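Local coordinates for protein chitinase (Paenibacillus sp. FPU-7, PDB 5GZT) that probably catalyses the random endo-hydrolysis of beta-1,4 linkages between N-acetylglucosamine units in chitin and chitodextrins, at residues Asp194-Trp206 against Val235-Ala249. Numbering follows the deposited sequence.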
# COMPACT_ATOMS: atom_id res chain seq x y z
N ASP B 194 14.26 5.71 -3.35
CA ASP B 194 15.06 5.14 -2.27
C ASP B 194 14.50 5.41 -0.86
O ASP B 194 15.06 4.95 0.13
CB ASP B 194 16.51 5.70 -2.35
CG ASP B 194 17.34 5.06 -3.48
OD1 ASP B 194 17.15 3.85 -3.81
OD2 ASP B 194 18.24 5.78 -4.00
N ARG B 195 13.43 6.19 -0.78
CA ARG B 195 12.77 6.47 0.46
C ARG B 195 13.63 7.33 1.40
O ARG B 195 13.66 7.14 2.63
CB ARG B 195 12.21 5.16 1.05
CG ARG B 195 11.09 4.66 0.15
CD ARG B 195 10.45 3.46 0.74
NE ARG B 195 11.40 2.38 0.63
CZ ARG B 195 11.88 1.66 1.61
NH1 ARG B 195 11.53 1.87 2.87
NH2 ARG B 195 12.74 0.70 1.30
N GLN B 196 14.28 8.31 0.77
CA GLN B 196 14.78 9.47 1.49
C GLN B 196 13.76 10.57 1.58
O GLN B 196 12.99 10.81 0.67
CB GLN B 196 15.99 10.05 0.83
CG GLN B 196 17.16 9.12 0.91
CD GLN B 196 18.37 9.75 0.28
OE1 GLN B 196 18.32 10.18 -0.86
NE2 GLN B 196 19.45 9.83 1.03
N LEU B 197 13.79 11.23 2.73
CA LEU B 197 13.07 12.44 2.98
C LEU B 197 14.04 13.63 2.83
O LEU B 197 15.16 13.62 3.36
CB LEU B 197 12.51 12.37 4.39
CG LEU B 197 11.56 13.47 4.81
CD1 LEU B 197 10.53 13.75 3.75
CD2 LEU B 197 10.86 13.13 6.12
N VAL B 198 13.62 14.63 2.04
CA VAL B 198 14.41 15.78 1.75
C VAL B 198 13.59 16.97 2.22
O VAL B 198 12.46 17.14 1.76
CB VAL B 198 14.77 15.89 0.25
CG1 VAL B 198 15.46 17.21 -0.06
CG2 VAL B 198 15.71 14.75 -0.14
N LEU B 199 14.17 17.75 3.16
CA LEU B 199 13.52 18.96 3.71
C LEU B 199 14.29 20.20 3.32
O LEU B 199 15.45 20.35 3.71
CB LEU B 199 13.48 18.87 5.21
CG LEU B 199 12.56 17.77 5.68
CD1 LEU B 199 12.79 17.45 7.15
CD2 LEU B 199 11.12 18.17 5.41
N LYS B 200 13.64 21.07 2.53
CA LYS B 200 14.20 22.35 2.17
C LYS B 200 13.50 23.48 2.89
O LYS B 200 12.25 23.56 2.90
CB LYS B 200 14.09 22.62 0.67
CG LYS B 200 15.00 21.76 -0.20
CD LYS B 200 15.21 22.36 -1.60
CE LYS B 200 13.87 22.65 -2.28
NZ LYS B 200 13.96 23.08 -3.70
N PHE B 201 14.34 24.37 3.44
CA PHE B 201 13.90 25.59 4.15
C PHE B 201 14.91 26.73 4.00
O PHE B 201 16.14 26.50 3.89
CB PHE B 201 13.62 25.30 5.64
CG PHE B 201 14.76 24.60 6.38
CD1 PHE B 201 14.98 23.24 6.25
CD2 PHE B 201 15.56 25.30 7.29
CE1 PHE B 201 16.00 22.58 6.97
CE2 PHE B 201 16.58 24.65 8.00
CZ PHE B 201 16.81 23.29 7.84
N ASN B 202 14.38 27.96 3.94
CA ASN B 202 15.17 29.21 4.06
C ASN B 202 15.35 29.54 5.55
O ASN B 202 14.35 29.75 6.26
CB ASN B 202 14.49 30.38 3.33
CG ASN B 202 14.60 30.28 1.80
OD1 ASN B 202 15.68 29.98 1.24
ND2 ASN B 202 13.50 30.56 1.11
N ALA B 203 16.61 29.54 6.02
CA ALA B 203 16.95 29.88 7.42
C ALA B 203 17.64 31.25 7.49
O ALA B 203 18.85 31.36 7.28
CB ALA B 203 17.83 28.80 8.06
N TYR B 204 16.85 32.27 7.78
CA TYR B 204 17.37 33.60 8.06
C TYR B 204 18.10 33.55 9.41
O TYR B 204 17.70 32.81 10.33
CB TYR B 204 16.26 34.65 8.06
CG TYR B 204 15.38 34.65 6.81
CD1 TYR B 204 15.94 34.59 5.52
CD2 TYR B 204 13.98 34.71 6.91
CE1 TYR B 204 15.14 34.59 4.39
CE2 TYR B 204 13.18 34.71 5.79
CZ TYR B 204 13.76 34.65 4.53
OH TYR B 204 12.97 34.65 3.42
N GLY B 205 19.20 34.30 9.50
CA GLY B 205 20.09 34.24 10.65
C GLY B 205 20.79 32.90 10.78
O GLY B 205 20.91 32.34 11.88
N TRP B 206 21.25 32.38 9.64
CA TRP B 206 21.96 31.11 9.62
C TRP B 206 23.17 31.27 10.53
O TRP B 206 24.09 32.03 10.20
CB TRP B 206 22.40 30.70 8.20
CG TRP B 206 23.15 29.37 8.19
CD1 TRP B 206 24.43 29.13 7.75
CD2 TRP B 206 22.67 28.12 8.71
NE1 TRP B 206 24.76 27.81 7.95
CE2 TRP B 206 23.70 27.17 8.53
CE3 TRP B 206 21.46 27.71 9.30
CZ2 TRP B 206 23.55 25.83 8.91
CZ3 TRP B 206 21.31 26.39 9.68
CH2 TRP B 206 22.36 25.46 9.49
N VAL B 235 24.09 23.74 3.06
CA VAL B 235 23.74 25.17 3.16
C VAL B 235 24.11 25.92 1.88
O VAL B 235 25.14 25.66 1.25
CB VAL B 235 24.38 25.88 4.41
CG1 VAL B 235 24.36 24.97 5.64
CG2 VAL B 235 25.82 26.37 4.15
N SER B 236 23.25 26.84 1.49
CA SER B 236 23.56 27.82 0.48
C SER B 236 23.31 29.17 1.16
O SER B 236 23.71 29.32 2.34
CB SER B 236 22.76 27.55 -0.78
OG SER B 236 23.64 27.10 -1.77
N ALA B 237 22.71 30.15 0.48
CA ALA B 237 22.52 31.48 1.08
C ALA B 237 21.42 31.44 2.20
O ALA B 237 21.74 31.02 3.31
CB ALA B 237 22.31 32.54 -0.01
N PRO B 238 20.14 31.83 1.93
CA PRO B 238 19.20 31.35 2.97
C PRO B 238 18.87 29.83 2.83
O PRO B 238 18.48 29.19 3.83
CB PRO B 238 17.96 32.25 2.78
CG PRO B 238 17.99 32.66 1.34
CD PRO B 238 19.43 32.61 0.88
N GLU B 239 19.05 29.25 1.64
CA GLU B 239 18.67 27.85 1.33
C GLU B 239 19.43 26.78 2.16
O GLU B 239 20.65 26.69 2.09
CB GLU B 239 18.88 27.57 -0.18
CG GLU B 239 17.73 28.00 -1.08
CD GLU B 239 16.70 26.90 -1.28
OE1 GLU B 239 17.01 25.92 -2.00
OE2 GLU B 239 15.59 27.00 -0.71
N VAL B 240 18.71 25.97 2.93
CA VAL B 240 19.34 24.81 3.58
C VAL B 240 18.45 23.62 3.37
O VAL B 240 17.25 23.74 3.42
CB VAL B 240 19.65 25.04 5.08
CG1 VAL B 240 18.55 25.81 5.76
CG2 VAL B 240 19.92 23.72 5.83
N THR B 241 19.05 22.47 3.10
CA THR B 241 18.32 21.26 2.70
C THR B 241 18.77 20.07 3.57
O THR B 241 19.95 19.71 3.57
CB THR B 241 18.54 20.94 1.20
OG1 THR B 241 19.85 20.39 1.04
CG2 THR B 241 18.37 22.17 0.31
N PHE B 242 17.84 19.48 4.32
CA PHE B 242 18.17 18.32 5.11
C PHE B 242 17.86 17.05 4.30
O PHE B 242 16.86 17.02 3.58
CB PHE B 242 17.43 18.35 6.43
CG PHE B 242 17.50 17.06 7.17
CD1 PHE B 242 18.64 16.71 7.87
CD2 PHE B 242 16.43 16.17 7.13
CE1 PHE B 242 18.73 15.51 8.54
CE2 PHE B 242 16.51 14.96 7.79
CZ PHE B 242 17.67 14.62 8.49
N THR B 243 18.69 16.02 4.43
CA THR B 243 18.52 14.81 3.66
C THR B 243 18.73 13.61 4.54
O THR B 243 19.85 13.34 4.94
CB THR B 243 19.45 14.81 2.44
OG1 THR B 243 19.03 15.85 1.54
CG2 THR B 243 19.44 13.47 1.69
N SER B 244 17.64 12.88 4.81
CA SER B 244 17.60 11.70 5.69
C SER B 244 18.36 10.59 5.09
O SER B 244 18.76 10.65 3.94
CB SER B 244 16.16 11.19 5.86
OG SER B 244 15.79 10.35 4.74
N ASP B 245 18.46 9.53 5.85
CA ASP B 245 18.98 8.28 5.35
C ASP B 245 17.96 7.67 4.42
O ASP B 245 16.75 7.95 4.51
CB ASP B 245 19.23 7.26 6.46
CG ASP B 245 20.37 7.65 7.40
OD1 ASP B 245 21.40 8.20 6.94
OD2 ASP B 245 20.22 7.35 8.60
N LYS B 246 18.46 6.79 3.56
CA LYS B 246 17.62 5.99 2.66
C LYS B 246 16.77 5.03 3.44
O LYS B 246 17.13 4.63 4.56
CB LYS B 246 18.48 5.17 1.71
CG LYS B 246 19.11 6.06 0.69
CD LYS B 246 20.16 5.36 -0.14
CE LYS B 246 20.75 6.40 -1.08
NZ LYS B 246 21.65 5.74 -2.05
N GLY B 247 15.67 4.62 2.82
CA GLY B 247 14.90 3.48 3.32
C GLY B 247 13.97 3.79 4.47
O GLY B 247 13.73 2.93 5.31
N LEU B 248 13.44 5.00 4.54
CA LEU B 248 12.44 5.32 5.58
C LEU B 248 11.13 4.62 5.28
O LEU B 248 10.78 4.42 4.12
CB LEU B 248 12.17 6.82 5.62
CG LEU B 248 13.37 7.67 6.12
CD1 LEU B 248 12.92 9.10 6.36
CD2 LEU B 248 13.94 7.09 7.37
N ALA B 249 10.37 4.34 6.33
CA ALA B 249 9.05 3.72 6.21
C ALA B 249 8.14 4.55 5.35
O ALA B 249 8.08 5.79 5.48
CB ALA B 249 8.40 3.49 7.56
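With CG of Phe-201 set between its backbone N and carbonyl carbon (chi1 52°), the ring crosses Val-240, whose CG1 lies over one ring face, 3.6 Å from the centroid, in a CH-pi contact. Backbone N-H and C=O of these two residues pair in both directions, as do those of Leu-199 and Phe-242, making antiparallel hydrogen-bonded pairs. The Leu-199 and Phe-242 side chains lie side by side, Leu-199 CD1 3.9 Å from Phe-242 CD2, and Ala-203 CB reaches Val-240 CG1. This apolar face is covered by Tyr-255 and Val-257 of strand 251-261. Lys-200 and Thr-241 project from the other face side by side, Lys-200 CG packed tightly on Thr-241 CG2. Beyond the strand, Ser-244 takes over the pairing: its OG accepts Leu-197 N at 3.0 Å, nearly straight at 167°, and donates to Asp-245 O, while its own N binds Leu-197 O. Bent at chi3 (-71°), Arg-195 brings NH1 to 2.9 Å from Leu-248 O, above that carbonyl's plane; Gly-247 CA lies over one guanidinium face, and Leu-248 N returns a bond to Arg-195 O. With an alanine here, Leu-248 O would probably lose its guanidinium donor and Gly-247 CA the flat group packed against it. Asp-194 OD2 and Lys-246 NZ form a long salt bridge, while Asp-194 OD1 binds Ser-646. The central pairing of this four-stranded antiparallel sheet thus separates a buried apolar face from a more polar, partly exposed one, and backbone bonds, helped by the Ser-244 hydroxyl and the Arg-195 guanidinium, continue it past strand 239-243.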